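Long-range contact in tail spike protein (Acinetobacter phage vB_AbaP_AS12, PDB 6EU4), which probably recognises and degrades capsular polysaccharide on the Acinetobacter baumannii surface as the trimeric tailspike of the phage: residues L314-S320 with F337-S343. Sequence-based numbering, arbitrary orientation.
Sequences LFKIVYS and FLYAEGS
Five backbone hydrogen bonds join parallel segments 314-320 and 337-343: Phe315 N–Phe337 O (3.0 Å), Tyr339 N–Phe315 O (2.9 Å), Ile317 N–Tyr339 O (2.8 Å), Glu341 N–Ile317 O (3.0 Å) and Tyr319 N–Glu341 O (2.8 Å). The register pairs Phe315 with Leu338 and Val318 with Glu341; strand axes 315-318 and 338-341 lie 4.8 Å apart at 6°. Tyr319 and Gly342 take positive phi, turning both segments at matching positions. There Ser320 N donates to Ser343 OG (3.0 Å). A water bridges Tyr319 OH (3.2 Å) and Glu341 OE2 (2.6 Å). On one face, Lys316 CG and Val318 CG2 line one side of the Tyr339 ring (4.0 Å to CD2, 4.2 Å to CE2); Tyr339 OH donates to Glu341 OE1 (2.7 Å). The other face is buried: Leu338 CD1 meets Ile317 CD1 at 3.6 Å. At the N-terminal corner, the Phe315 (m) ring edge meets the Phe337 (t) face, centroids 5.5 Å apart. Strand 284-304 continues the sheet beyond 314-320, strand 371-376 beyond 337-343. Such in-register coils typify the parallel beta-helix of phage tailspikes.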
# COMPACT_ATOMS: atom_id res chain seq x y z
N LEU A 314 19.01 9.89 4.48
CA LEU A 314 18.00 10.20 3.47
C LEU A 314 16.68 10.54 4.14
O LEU A 314 16.07 11.58 3.85
CB LEU A 314 17.82 9.02 2.51
CG LEU A 314 16.71 9.16 1.47
CD1 LEU A 314 16.83 10.44 0.66
CD2 LEU A 314 16.72 7.95 0.53
N PHE A 315 16.23 9.66 5.04
CA PHE A 315 15.02 9.84 5.84
C PHE A 315 15.37 9.87 7.32
O PHE A 315 15.95 8.91 7.85
CB PHE A 315 14.03 8.68 5.63
CG PHE A 315 13.74 8.36 4.18
CD1 PHE A 315 12.88 9.16 3.44
CD2 PHE A 315 14.24 7.21 3.59
CE1 PHE A 315 12.59 8.85 2.12
CE2 PHE A 315 13.97 6.89 2.27
CZ PHE A 315 13.13 7.71 1.53
N LYS A 316 14.98 10.93 7.99
CA LYS A 316 15.00 11.02 9.44
C LYS A 316 13.54 11.03 9.88
O LYS A 316 12.80 11.96 9.55
CB LYS A 316 15.73 12.27 9.91
CG LYS A 316 15.68 12.42 11.43
CD LYS A 316 16.42 13.67 11.91
CE LYS A 316 16.38 13.79 13.39
NZ LYS A 316 17.14 15.01 13.84
N ILE A 317 13.13 9.99 10.61
CA ILE A 317 11.72 9.77 10.94
C ILE A 317 11.62 9.53 12.44
O ILE A 317 12.04 8.49 12.95
CB ILE A 317 11.11 8.62 10.14
CG1 ILE A 317 11.34 8.88 8.64
CG2 ILE A 317 9.62 8.50 10.44
CD1 ILE A 317 10.67 7.90 7.69
N VAL A 318 11.05 10.51 13.14
CA VAL A 318 11.02 10.54 14.59
C VAL A 318 9.57 10.61 15.06
O VAL A 318 8.81 11.47 14.61
CB VAL A 318 11.85 11.72 15.13
CG1 VAL A 318 11.74 11.83 16.62
CG2 VAL A 318 13.32 11.54 14.70
N TYR A 319 9.21 9.71 15.97
CA TYR A 319 7.86 9.62 16.55
C TYR A 319 6.76 9.78 15.49
O TYR A 319 5.79 10.52 15.66
CB TYR A 319 7.69 10.64 17.67
CG TYR A 319 8.60 10.35 18.84
CD1 TYR A 319 8.54 9.14 19.52
CD2 TYR A 319 9.51 11.30 19.28
CE1 TYR A 319 9.39 8.87 20.59
CE2 TYR A 319 10.35 11.04 20.35
CZ TYR A 319 10.29 9.82 21.00
OH TYR A 319 11.12 9.57 22.07
N SER A 320 6.88 8.98 14.43
CA SER A 320 6.01 9.06 13.26
C SER A 320 5.56 7.66 12.88
O SER A 320 6.14 6.66 13.31
CB SER A 320 6.73 9.69 12.06
OG SER A 320 7.21 10.98 12.37
N PHE A 337 20.49 5.36 5.67
CA PHE A 337 19.38 5.43 4.73
C PHE A 337 18.13 5.89 5.45
O PHE A 337 17.52 6.90 5.08
CB PHE A 337 19.19 4.07 4.06
CG PHE A 337 18.01 3.98 3.13
CD1 PHE A 337 18.14 4.25 1.77
CD2 PHE A 337 16.78 3.52 3.60
CE1 PHE A 337 17.07 4.12 0.91
CE2 PHE A 337 15.70 3.40 2.76
CZ PHE A 337 15.84 3.68 1.41
N LEU A 338 17.78 5.21 6.54
CA LEU A 338 16.66 5.55 7.39
C LEU A 338 17.17 5.62 8.82
O LEU A 338 17.76 4.65 9.32
CB LEU A 338 15.54 4.53 7.29
CG LEU A 338 14.43 4.67 8.35
CD1 LEU A 338 13.70 5.99 8.22
CD2 LEU A 338 13.46 3.48 8.20
N TYR A 339 16.97 6.76 9.45
CA TYR A 339 17.04 6.89 10.89
C TYR A 339 15.61 6.89 11.43
O TYR A 339 14.84 7.79 11.10
CB TYR A 339 17.77 8.17 11.30
CG TYR A 339 17.80 8.35 12.79
CD1 TYR A 339 18.79 7.77 13.55
CD2 TYR A 339 16.82 9.10 13.44
CE1 TYR A 339 18.82 7.92 14.94
CE2 TYR A 339 16.84 9.27 14.82
CZ TYR A 339 17.84 8.66 15.56
OH TYR A 339 17.87 8.80 16.94
N ALA A 340 15.27 5.90 12.25
CA ALA A 340 13.93 5.75 12.80
C ALA A 340 14.04 5.70 14.31
O ALA A 340 14.72 4.83 14.86
CB ALA A 340 13.23 4.49 12.29
N GLU A 341 13.36 6.64 14.98
CA GLU A 341 13.37 6.76 16.43
C GLU A 341 11.92 6.87 16.87
O GLU A 341 11.22 7.81 16.49
CB GLU A 341 14.18 7.98 16.88
CG GLU A 341 14.16 8.21 18.38
CD GLU A 341 14.94 9.44 18.82
OE1 GLU A 341 15.70 10.02 18.02
OE2 GLU A 341 14.74 9.82 19.99
N GLY A 342 11.45 5.89 17.64
CA GLY A 342 10.06 5.86 18.04
C GLY A 342 9.06 5.86 16.89
O GLY A 342 7.95 6.38 17.05
N SER A 343 9.41 5.23 15.76
CA SER A 343 8.60 5.33 14.56
C SER A 343 8.28 3.97 13.98
O SER A 343 9.06 3.03 14.12
CB SER A 343 9.30 6.17 13.48
OG SER A 343 9.40 7.50 13.90
O HOH W 1 14.08 8.26 21.96